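Local coordinates for type II restriction enzyme MspI (Moraxella sp., PDB 1SA3), which recognises the double-stranded DNA sequence 5'-CCGG-3' and cleaves it after the first C, leaving fragments with 5'-phosphate ends, at residues M1-L6 with P57-I62; S7-D12 with G31-K36; L116-S121 with L203-Q208. All blocks are in the same frame, centred on the assembly; numbering follows the deposited sequence.

The chain starts beside its own helix 57-69: contact 1 (M1-L6 with P57-I62) closes a loop of about fifty residues, and every residue of it is helix, turn or loop. Within that loop, contact 2 (S7-D12 with G31-K36) closes a shorter one, laying helix 4-12 on helix 23-41. Both therefore use helix 4-12, and Leu6 of contact 1 packs on Leu33 and Tyr34 of contact 2. Contact 3 (L116-S121 with L203-Q208) follows in series, pairing two parallel strands near the centre of the chain. Helix 23-41 bridges the groups: Tyr34 meets Phe207, and Ile118 packs against the backbone at Glu35, while Ile62 of contact 1 also touches Phe207.

Contact 1 (M1-L6 with P57-I62); sequences MRTELL and PQEKDI
A capped helix start meets the first turn of another helix here: Thr3 is the N-cap of helix 4-12, and Gln58 and Glu59 reach it from helix 57-69. Thr3 OG1 sits between its backbone N and carbonyl carbon (chi1 62°), the crowded position, and from there accepts a nearly straight bond from Leu6 N at 3.1 Å. Thr3 OG1 also donates to Glu59 OE1 at 2.7 Å, landing on the syn lone pair, so the two side chains meet tip to tip. Glu59 gets there by folding at chi2 (79°), and Tyr37 OH from helix 23-41 gives OE1 a second hydrogen bond. The other oxygen of Glu59 is tied in through a water, which donates to Glu59 OE2 at 2.9 Å and accepts from Leu5 N at 3.1 Å. A carboxylate next to the first N-H groups of a helix would be stabilised by the helix dipole, which probably helps keep Glu59 charged.

Gln58, extended with CG anti to its backbone N, grips the chain terminus with both ends of its amide. Met1 N donates to Gln58 OE1 at 3.1 Å, in the carbonyl plane and on a lone pair, while Gln58 NE2 returns only a weak, bent bond to Met1 O. Tyr37 OH also bonds to NE2. The Leu6 side chain crosses that of Gln58 at about a right angle, Leu6 CD1 coming 3.3 Å from Gln58 NE2, and Thr3 CG2 packs on Gln58 CB. Such a threonine, bonded to the N-H three residues on, is the classical helix N-cap, here cross-linked to a second helix.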
loop_
_atom_site.group_PDB
_atom_site.type_symbol
_atom_site.label_atom_id
_atom_site.label_comp_id
_atom_site.label_asym_id
_atom_site.label_seq_id
_atom_site.Cartn_x
_atom_site.Cartn_y
_atom_site.Cartn_z
ATOM N N MET E 1 -5.773 13.398 16.321
ATOM C CA MET E 1 -5.257 14.375 17.327
ATOM C C MET E 1 -3.807 14.737 17.044
ATOM O O MET E 1 -2.977 13.852 16.831
ATOM C CB MET E 1 -5.348 13.783 18.740
ATOM C CG MET E 1 -4.732 14.667 19.823
ATOM S SD MET E 1 -4.663 13.880 21.456
ATOM C CE MET E 1 -2.884 13.780 21.740
ATOM N N ARG E 2 -3.498 16.032 17.031
ATOM C CA ARG E 2 -2.122 16.445 16.813
ATOM C C ARG E 2 -1.389 16.222 18.114
ATOM O O ARG E 2 -1.252 17.129 18.938
ATOM C CB ARG E 2 -2.017 17.914 16.410
ATOM C CG ARG E 2 -2.336 18.175 14.957
ATOM C CD ARG E 2 -1.473 19.293 14.428
ATOM N NE ARG E 2 -1.958 19.792 13.148
ATOM C CZ ARG E 2 -1.431 20.829 12.510
ATOM N NH1 ARG E 2 -0.398 21.473 13.032
ATOM N NH2 ARG E 2 -1.943 21.228 11.356
ATOM N N THR E 3 -0.938 14.990 18.295
ATOM C CA THR E 3 -0.209 14.600 19.484
ATOM C C THR E 3 1.095 15.357 19.528
ATOM O O THR E 3 1.415 16.122 18.617
ATOM C CB THR E 3 0.120 13.122 19.440
ATOM O OG1 THR E 3 0.961 12.877 18.307
ATOM C CG2 THR E 3 -1.145 12.307 19.315
ATOM N N GLU E 4 1.853 15.127 20.593
ATOM C CA GLU E 4 3.141 15.770 20.769
ATOM C C GLU E 4 4.035 15.463 19.569
ATOM O O GLU E 4 4.656 16.359 19.003
ATOM C CB GLU E 4 3.803 15.268 22.054
ATOM C CG GLU E 4 5.045 16.043 22.457
ATOM C CD GLU E 4 5.766 15.429 23.652
ATOM O OE1 GLU E 4 6.573 16.143 24.286
ATOM O OE2 GLU E 4 5.542 14.235 23.951
ATOM N N LEU E 5 4.101 14.192 19.179
ATOM C CA LEU E 5 4.933 13.795 18.048
ATOM C C LEU E 5 4.423 14.360 16.728
ATOM O O LEU E 5 5.199 14.910 15.953
ATOM C CB LEU E 5 5.011 12.268 17.944
ATOM C CG LEU E 5 5.827 11.709 16.772
ATOM C CD1 LEU E 5 7.270 12.206 16.842
ATOM C CD2 LEU E 5 5.779 10.185 16.803
ATOM N N LEU E 6 3.127 14.228 16.466
ATOM C CA LEU E 6 2.582 14.730 15.207
ATOM C C LEU E 6 2.698 16.241 15.126
ATOM O O LEU E 6 2.947 16.793 14.057
ATOM C CB LEU E 6 1.119 14.329 15.031
ATOM C CG LEU E 6 0.813 13.092 14.184
ATOM C CD1 LEU E 6 -0.683 13.085 13.863
ATOM C CD2 LEU E 6 1.631 13.108 12.877
ATOM N N PRO E 57 -1.966 7.398 23.575
ATOM C CA PRO E 57 -3.066 6.631 22.987
ATOM C C PRO E 57 -3.064 6.498 21.466
ATOM O O PRO E 57 -3.423 5.445 20.935
ATOM C CB PRO E 57 -4.304 7.367 23.494
ATOM C CG PRO E 57 -3.845 7.943 24.788
ATOM C CD PRO E 57 -2.491 8.472 24.432
ATOM N N GLN E 58 -2.670 7.557 20.766
ATOM C CA GLN E 58 -2.662 7.502 19.308
ATOM C C GLN E 58 -1.489 6.684 18.788
ATOM O O GLN E 58 -1.678 5.775 17.982
ATOM C CB GLN E 58 -2.646 8.918 18.715
ATOM C CG GLN E 58 -2.689 8.964 17.182
ATOM C CD GLN E 58 -3.143 10.312 16.654
ATOM O OE1 GLN E 58 -4.281 10.724 16.877
ATOM N NE2 GLN E 58 -2.256 11.009 15.957
ATOM N N GLU E 59 -0.281 6.981 19.251
ATOM C CA GLU E 59 0.870 6.219 18.790
ATOM C C GLU E 59 0.781 4.768 19.258
ATOM O O GLU E 59 1.331 3.869 18.621
ATOM C CB GLU E 59 2.176 6.862 19.266
ATOM C CG GLU E 59 2.544 8.130 18.494
ATOM C CD GLU E 59 1.758 9.362 18.939
ATOM O OE1 GLU E 59 1.548 10.272 18.108
ATOM O OE2 GLU E 59 1.365 9.433 20.122
ATOM N N LYS E 60 0.090 4.534 20.371
ATOM C CA LYS E 60 -0.062 3.169 20.866
ATOM C C LYS E 60 -0.966 2.408 19.899
ATOM O O LYS E 60 -0.714 1.244 19.589
ATOM C CB LYS E 60 -0.681 3.131 22.264
ATOM C CG LYS E 60 -0.758 1.706 22.819
ATOM C CD LYS E 60 -1.539 1.599 24.126
ATOM C CE LYS E 60 -1.560 0.144 24.614
ATOM N NZ LYS E 60 -2.463 -0.083 25.769
ATOM N N ASP E 61 -2.019 3.070 19.422
ATOM C CA ASP E 61 -2.938 2.437 18.477
ATOM C C ASP E 61 -2.192 2.088 17.192
ATOM O O ASP E 61 -2.355 1.003 16.650
ATOM C CB ASP E 61 -4.113 3.366 18.141
ATOM C CG ASP E 61 -5.071 2.755 17.122
ATOM O OD1 ASP E 61 -5.582 1.639 17.368
ATOM O OD2 ASP E 61 -5.324 3.384 16.066
ATOM N N ILE E 62 -1.371 3.019 16.717
ATOM C CA ILE E 62 -0.591 2.820 15.495
ATOM C C ILE E 62 0.425 1.691 15.664
ATOM O O ILE E 62 0.463 0.751 14.858
ATOM C CB ILE E 62 0.136 4.127 15.108
ATOM C CG1 ILE E 62 -0.909 5.204 14.779
ATOM C CG2 ILE E 62 1.090 3.878 13.932
ATOM C CD1 ILE E 62 -0.329 6.628 14.655
HETATM O O HOH W 1 2.787 11.890 20.823
#

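Contact 2 (S7-D12 with G31-K36); sequences SKLYDD and GKLYEK. With NA (sodium ion), chain G.
Tyr10 and Tyr34 come together obliquely, hydroxyl to hydroxyl. Tyr34 OH donates to Tyr10 OH at 2.6 Å, approaching the Tyr10 ring at its edge and in its plane. Tyr10 OH in turn bonds to the backbone oxygen of Arg212, so the two phenols form a relay ending on the main chain just before strand 213-221.

Leu33 wedges into the angle between the two rings. Its CG is anti to the backbone N (chi1 -174°); CD1 reaches across to lie over one face of Tyr10, 4.0 Å from the ring centroid and displaced toward the rim, a CH-pi contact, while CD2 lies 3.9 Å above the plane of the neighbouring Tyr34 of the same helix, toward its rim. Behind it, Leu9 CB rests on Leu33 CG at 4.0 Å, where the two backbones come closest.

These residues form the seam between helix 4-12 and helix 23-41; segments 7-12 and 31-36 run broadly antiparallel, at 143°, their axes approaching to 10.1 Å. Helix 23-41 also supplies Glu35 to the metal site of this PD-(D/E)XK-superfamily nuclease: its extended chain places OE1 2.4 Å from the sodium ion and OE2 somewhat farther, with Asp84, the backbone oxygen of Asp99 and two waters completing the sphere.

At the other end of the seam Lys36 bends at chi2 and crosses Leu9 obliquely, Lys36 CD meeting Leu9 CD2 at 3.6 Å. Its NZ makes a salt bridge with Asp40 and donates to a water that in turn donates to Asp12 OD2. That carboxylate oxygen also takes a weak salt bridge from Lys8 NZ, one turn earlier.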
loop_
_atom_site.group_PDB
_atom_site.type_symbol
_atom_site.label_atom_id
_atom_site.label_comp_id
_atom_site.label_asym_id
_atom_site.label_seq_id
_atom_site.Cartn_x
_atom_site.Cartn_y
_atom_site.Cartn_z
ATOM N N SER E 7 2.512 16.914 16.257
ATOM C CA SER E 7 2.611 18.368 16.271
ATOM C C SER E 7 4.019 18.749 15.845
ATOM O O SER E 7 4.217 19.698 15.088
ATOM C CB SER E 7 2.318 18.918 17.669
ATOM O OG SER E 7 2.450 20.333 17.675
ATOM N N LYS E 8 4.997 17.992 16.323
ATOM C CA LYS E 8 6.387 18.247 15.972
ATOM C C LYS E 8 6.625 18.033 14.485
ATOM O O LYS E 8 7.269 18.852 13.827
ATOM C CB LYS E 8 7.320 17.336 16.771
ATOM C CG LYS E 8 8.760 17.367 16.283
ATOM C CD LYS E 8 9.628 16.368 17.042
ATOM C CE LYS E 8 10.877 16.009 16.252
ATOM N NZ LYS E 8 11.716 17.197 15.961
ATOM N N LEU E 9 6.107 16.928 13.952
ATOM C CA LEU E 9 6.291 16.632 12.535
ATOM C C LEU E 9 5.584 17.654 11.644
ATOM O O LEU E 9 6.135 18.078 10.631
ATOM C CB LEU E 9 5.797 15.213 12.215
ATOM C CG LEU E 9 6.508 14.083 12.980
ATOM C CD1 LEU E 9 5.994 12.731 12.516
ATOM C CD2 LEU E 9 8.008 14.171 12.761
ATOM N N TYR E 10 4.373 18.059 12.012
ATOM C CA TYR E 10 3.673 19.048 11.193
ATOM C C TYR E 10 4.469 20.347 11.158
ATOM O O TYR E 10 4.466 21.064 10.161
ATOM C CB TYR E 10 2.261 19.316 11.722
ATOM C CG TYR E 10 1.215 18.394 11.145
ATOM C CD1 TYR E 10 1.228 17.027 11.425
ATOM C CD2 TYR E 10 0.225 18.880 10.288
ATOM C CE1 TYR E 10 0.286 16.168 10.865
ATOM C CE2 TYR E 10 -0.721 18.027 9.724
ATOM C CZ TYR E 10 -0.685 16.672 10.017
ATOM O OH TYR E 10 -1.628 15.823 9.475
ATOM N N ASP E 11 5.158 20.641 12.254
ATOM C CA ASP E 11 5.954 21.851 12.330
ATOM C C ASP E 11 7.207 21.704 11.478
ATOM O O ASP E 11 7.535 22.602 10.699
ATOM C CB ASP E 11 6.338 22.146 13.782
ATOM C CG ASP E 11 6.994 23.508 13.944
ATOM O OD1 ASP E 11 6.342 24.522 13.608
ATOM O OD2 ASP E 11 8.159 23.567 14.400
ATOM N N ASP E 12 7.899 20.571 11.612
ATOM C CA ASP E 12 9.121 20.340 10.842
ATOM C C ASP E 12 8.847 20.379 9.336
ATOM O O ASP E 12 9.712 20.768 8.554
ATOM C CB ASP E 12 9.758 18.980 11.178
ATOM C CG ASP E 12 10.078 18.813 12.657
ATOM O OD1 ASP E 12 10.419 19.812 13.330
ATOM O OD2 ASP E 12 10.006 17.663 13.143
ATOM N N GLY E 31 2.565 13.194 2.636
ATOM C CA GLY E 31 3.031 11.847 2.353
ATOM C C GLY E 31 4.346 11.536 3.046
ATOM O O GLY E 31 4.494 10.508 3.710
ATOM N N LYS E 32 5.311 12.432 2.899
ATOM C CA LYS E 32 6.614 12.253 3.523
ATOM C C LYS E 32 6.476 12.343 5.035
ATOM O O LYS E 32 7.165 11.644 5.780
ATOM C CB LYS E 32 7.589 13.330 3.034
ATOM C CG LYS E 32 8.022 13.197 1.571
ATOM N N LEU E 33 5.579 13.210 5.490
ATOM C CA LEU E 33 5.376 13.392 6.916
ATOM C C LEU E 33 4.885 12.119 7.586
ATOM O O LEU E 33 5.391 11.736 8.639
ATOM C CB LEU E 33 4.385 14.532 7.172
ATOM C CG LEU E 33 4.155 14.970 8.626
ATOM C CD1 LEU E 33 3.529 16.369 8.653
ATOM C CD2 LEU E 33 3.261 13.965 9.345
ATOM N N TYR E 34 3.906 11.454 6.987
ATOM C CA TYR E 34 3.387 10.246 7.609
ATOM C C TYR E 34 4.332 9.055 7.518
ATOM O O TYR E 34 4.257 8.133 8.337
ATOM C CB TYR E 34 1.986 9.931 7.080
ATOM C CG TYR E 34 0.956 10.773 7.802
ATOM C CD1 TYR E 34 0.509 11.993 7.271
ATOM C CD2 TYR E 34 0.520 10.411 9.074
ATOM C CE1 TYR E 34 -0.340 12.827 8.005
ATOM C CE2 TYR E 34 -0.320 11.229 9.813
ATOM C CZ TYR E 34 -0.747 12.435 9.279
ATOM O OH TYR E 34 -1.563 13.247 10.037
ATOM N N GLU E 35 5.232 9.072 6.542
ATOM C CA GLU E 35 6.221 8.004 6.467
ATOM C C GLU E 35 7.120 8.223 7.679
ATOM O O GLU E 35 7.446 7.295 8.417
ATOM C CB GLU E 35 7.072 8.102 5.201
ATOM C CG GLU E 35 8.217 7.086 5.198
ATOM C CD GLU E 35 9.091 7.172 3.968
ATOM O OE1 GLU E 35 8.544 7.365 2.864
ATOM O OE2 GLU E 35 10.325 7.032 4.107
ATOM N N LYS E 36 7.503 9.475 7.892
ATOM C CA LYS E 36 8.378 9.828 8.999
ATOM C C LYS E 36 7.730 9.534 10.350
ATOM O O LYS E 36 8.413 9.199 11.312
ATOM C CB LYS E 36 8.759 11.309 8.897
ATOM C CG LYS E 36 10.170 11.628 9.364
ATOM C CD LYS E 36 10.196 12.080 10.798
ATOM C CE LYS E 36 11.579 12.594 11.183
ATOM N NZ LYS E 36 11.532 13.314 12.490
HETATM NA NA NA G . 10.189 6.575 1.387
HETATM O O HOH W 2 10.867 15.637 11.222
HETATM O O HOH W 3 11.253 5.661 -0.421
HETATM O O HOH W 4 8.338 6.701 -0.139
#

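Contact 3 (L116-S121 with L203-Q208); sequences LNIKHS and LLIRFQ. With nucleotides of chain A.
Five backbone hydrogen bonds stitch the strands, parallel and in register from Leu116-Leu203 to Ser121-Gln208. Asn117 N donates to Leu203 O and Ile205 N to Asn117 O, the latter at 2.9 Å, nearly along the C=O axis.

Apolar contacts fill the face bearing Leu116, Ile118, Ile205 and Phe207, the side toward helix 23-41. Ile118 and Ile205 lie side by side, Ile118 CG1 4.1 Å from Ile205 CD1. Ile118 CG2 meets the edge of the Phe207 ring, 3.9 Å from CE1. Strands 111-121 and 203-210 make the parallel step of the mixed central sheet of the PD-(D/E)XK nuclease fold, which brings metal site and DNA together.

On the other face, one water bridges Asn117 OD1 and Arg206 NH2; another accepts from Arg206 NE, within bonding reach of Asn117 OD1 and Ile205 O. Asn117 ND2 bonds to Lys97 O, and Arg206 NH1 salt-bridges the C-terminal carboxylate of Gly262.

Phosphates are held at the strand end. DG6 OP1 of chain A receives both His120 N at 2.9 Å and His120 ND1 at 2.7 Å; chi1 86° puts the ring in the crowded position, OP1 at its edge. Ser121 OG donates to DG7 OP2 of chain A at 2.7 Å.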
loop_
_atom_site.group_PDB
_atom_site.type_symbol
_atom_site.label_atom_id
_atom_site.label_comp_id
_atom_site.label_asym_id
_atom_site.label_seq_id
_atom_site.Cartn_x
_atom_site.Cartn_y
_atom_site.Cartn_z
ATOM N N LEU E 116 7.894 -1.874 4.155
ATOM C CA LEU E 116 6.583 -1.245 4.239
ATOM C C LEU E 116 6.234 -0.365 3.061
ATOM O O LEU E 116 7.111 0.206 2.412
ATOM C CB LEU E 116 6.514 -0.354 5.488
ATOM C CG LEU E 116 7.100 -0.783 6.834
ATOM C CD1 LEU E 116 7.312 0.464 7.700
ATOM C CD2 LEU E 116 6.178 -1.770 7.532
ATOM N N ASN E 117 4.940 -0.251 2.798
ATOM C CA ASN E 117 4.451 0.655 1.770
ATOM C C ASN E 117 3.543 1.579 2.590
ATOM O O ASN E 117 2.665 1.108 3.310
ATOM C CB ASN E 117 3.645 -0.062 0.695
ATOM C CG ASN E 117 3.110 0.902 -0.358
ATOM O OD1 ASN E 117 2.018 1.440 -0.216
ATOM N ND2 ASN E 117 3.896 1.140 -1.404
ATOM N N ILE E 118 3.760 2.882 2.489
ATOM C CA ILE E 118 2.987 3.839 3.281
ATOM C C ILE E 118 2.345 4.916 2.432
ATOM O O ILE E 118 3.008 5.520 1.596
ATOM C CB ILE E 118 3.892 4.525 4.329
ATOM C CG1 ILE E 118 4.683 3.461 5.092
ATOM C CG2 ILE E 118 3.044 5.372 5.298
ATOM C CD1 ILE E 118 5.721 4.017 6.067
ATOM N N LYS E 119 1.054 5.159 2.660
ATOM C CA LYS E 119 0.323 6.177 1.917
ATOM C C LYS E 119 -0.623 6.949 2.822
ATOM O O LYS E 119 -0.892 6.545 3.957
ATOM C CB LYS E 119 -0.528 5.551 0.811
ATOM C CG LYS E 119 0.224 4.824 -0.276
ATOM C CD LYS E 119 -0.766 4.257 -1.309
ATOM C CE LYS E 119 -0.070 3.309 -2.266
ATOM N NZ LYS E 119 1.118 3.944 -2.920
ATOM N N HIS E 120 -1.109 8.077 2.309
ATOM C CA HIS E 120 -2.086 8.893 3.028
ATOM C C HIS E 120 -3.175 9.189 2.007
ATOM O O HIS E 120 -2.903 9.316 0.813
ATOM C CB HIS E 120 -1.480 10.210 3.526
ATOM C CG HIS E 120 -1.516 11.318 2.516
ATOM N ND1 HIS E 120 -0.729 11.324 1.384
ATOM C CD2 HIS E 120 -2.250 12.455 2.471
ATOM C CE1 HIS E 120 -0.978 12.416 0.684
ATOM N NE2 HIS E 120 -1.897 13.122 1.322
ATOM N N SER E 121 -4.407 9.296 2.477
ATOM C CA SER E 121 -5.534 9.569 1.599
ATOM C C SER E 121 -6.719 10.011 2.431
ATOM O O SER E 121 -6.799 9.708 3.621
ATOM C CB SER E 121 -5.928 8.313 0.816
ATOM O OG SER E 121 -7.060 8.561 -0.007
ATOM N N LEU E 203 3.804 -5.117 4.597
ATOM C CA LEU E 203 2.669 -4.467 5.233
ATOM C C LEU E 203 2.264 -3.235 4.441
ATOM O O LEU E 203 3.115 -2.519 3.921
ATOM C CB LEU E 203 3.027 -4.017 6.654
ATOM C CG LEU E 203 3.355 -5.039 7.741
ATOM C CD1 LEU E 203 3.666 -4.286 9.037
ATOM C CD2 LEU E 203 2.177 -5.982 7.948
ATOM N N LEU E 204 0.962 -2.997 4.355
ATOM C CA LEU E 204 0.440 -1.830 3.658
ATOM C C LEU E 204 -0.174 -0.949 4.748
ATOM O O LEU E 204 -1.154 -1.334 5.406
ATOM C CB LEU E 204 -0.632 -2.238 2.644
ATOM C CG LEU E 204 -0.223 -3.361 1.682
ATOM C CD1 LEU E 204 -1.381 -3.675 0.738
ATOM C CD2 LEU E 204 1.036 -2.938 0.889
ATOM N N ILE E 205 0.431 0.214 4.945
ATOM C CA ILE E 205 -0.004 1.169 5.955
ATOM C C ILE E 205 -0.759 2.286 5.256
ATOM O O ILE E 205 -0.234 2.916 4.348
ATOM C CB ILE E 205 1.219 1.764 6.703
ATOM C CG1 ILE E 205 1.991 0.638 7.395
ATOM C CG2 ILE E 205 0.774 2.814 7.720
ATOM C CD1 ILE E 205 3.245 1.103 8.133
ATOM N N ARG E 206 -1.998 2.514 5.675
ATOM C CA ARG E 206 -2.828 3.550 5.078
ATOM C C ARG E 206 -3.347 4.536 6.119
ATOM O O ARG E 206 -4.193 4.190 6.945
ATOM C CB ARG E 206 -4.023 2.924 4.355
ATOM C CG ARG E 206 -3.662 1.959 3.237
ATOM C CD ARG E 206 -2.957 2.661 2.090
ATOM N NE ARG E 206 -2.682 1.742 0.989
ATOM C CZ ARG E 206 -3.621 1.137 0.268
ATOM N NH1 ARG E 206 -4.904 1.355 0.525
ATOM N NH2 ARG E 206 -3.279 0.309 -0.708
ATOM N N PHE E 207 -2.830 5.758 6.079
ATOM C CA PHE E 207 -3.267 6.806 6.995
ATOM C C PHE E 207 -4.447 7.529 6.366
ATOM O O PHE E 207 -4.384 7.943 5.203
ATOM C CB PHE E 207 -2.159 7.831 7.232
ATOM C CG PHE E 207 -1.093 7.369 8.167
ATOM C CD1 PHE E 207 0.115 6.892 7.680
ATOM C CD2 PHE E 207 -1.291 7.419 9.538
ATOM C CE1 PHE E 207 1.117 6.466 8.559
ATOM C CE2 PHE E 207 -0.302 7.002 10.423
ATOM C CZ PHE E 207 0.905 6.524 9.929
ATOM N N GLN E 208 -5.531 7.649 7.119
ATOM C CA GLN E 208 -6.687 8.372 6.630
ATOM C C GLN E 208 -6.481 9.799 7.136
ATOM O O GLN E 208 -6.453 10.049 8.344
ATOM C CB GLN E 208 -7.976 7.788 7.193
ATOM C CG GLN E 208 -9.213 8.496 6.674
ATOM C CD GLN E 208 -10.485 7.816 7.126
ATOM O OE1 GLN E 208 -10.625 7.460 8.300
ATOM N NE2 GLN E 208 -11.422 7.641 6.205
ATOM P P DG A 6 -0.001 9.155 -1.438
ATOM O OP1 DG A 6 0.242 9.147 0.029
ATOM O OP2 DG A 6 -0.534 7.929 -2.099
ATOM O "O5'" DG A 6 -0.958 10.361 -1.831
ATOM C "C5'" DG A 6 -2.242 10.130 -2.397
ATOM C "C4'" DG A 6 -2.814 11.431 -2.901
ATOM O "O4'" DG A 6 -2.277 11.616 -4.235
ATOM C "C3'" DG A 6 -4.329 11.382 -3.074
ATOM O "O3'" DG A 6 -5.051 12.078 -2.075
ATOM C "C2'" DG A 6 -4.598 12.034 -4.415
ATOM C "C1'" DG A 6 -3.266 12.086 -5.141
ATOM N N9 DG A 6 -3.386 11.125 -6.235
ATOM C C8 DG A 6 -2.919 9.829 -6.276
ATOM N N7 DG A 6 -3.332 9.168 -7.332
ATOM C C5 DG A 6 -4.084 10.094 -8.046
ATOM C C6 DG A 6 -4.795 9.956 -9.278
ATOM O O6 DG A 6 -4.914 8.951 -9.993
ATOM N N1 DG A 6 -5.418 11.149 -9.646
ATOM C C2 DG A 6 -5.373 12.323 -8.919
ATOM N N2 DG A 6 -6.050 13.375 -9.431
ATOM N N3 DG A 6 -4.719 12.459 -7.772
ATOM C C4 DG A 6 -4.102 11.315 -7.398
ATOM P P DG A 7 -6.585 11.681 -1.823
ATOM O OP1 DG A 7 -6.948 12.219 -0.493
ATOM O OP2 DG A 7 -6.800 10.243 -2.118
ATOM O "O5'" DG A 7 -7.347 12.508 -2.942
ATOM C "C5'" DG A 7 -7.050 13.885 -3.131
ATOM C "C4'" DG A 7 -7.995 14.485 -4.142
ATOM O "O4'" DG A 7 -7.708 13.931 -5.451
ATOM C "C3'" DG A 7 -9.467 14.189 -3.856
ATOM O "O3'" DG A 7 -10.259 15.347 -4.106
ATOM C "C2'" DG A 7 -9.813 13.101 -4.854
ATOM C "C1'" DG A 7 -8.903 13.435 -6.026
ATOM N N9 DG A 7 -8.572 12.266 -6.833
ATOM C C8 DG A 7 -7.797 11.192 -6.465
ATOM N N7 DG A 7 -7.746 10.260 -7.377
ATOM C C5 DG A 7 -8.521 10.753 -8.419
ATOM C C6 DG A 7 -8.849 10.180 -9.684
ATOM O O6 DG A 7 -8.507 9.080 -10.153
ATOM N N1 DG A 7 -9.667 11.027 -10.431
ATOM C C2 DG A 7 -10.115 12.264 -10.018
ATOM N N2 DG A 7 -10.893 12.934 -10.879
ATOM N N3 DG A 7 -9.818 12.803 -8.849
ATOM C C4 DG A 7 -9.026 11.999 -8.104
HETATM O O HOH W 5 -0.086 1.413 1.773
HETATM O O HOH W 6 -0.502 0.034 -1.023
#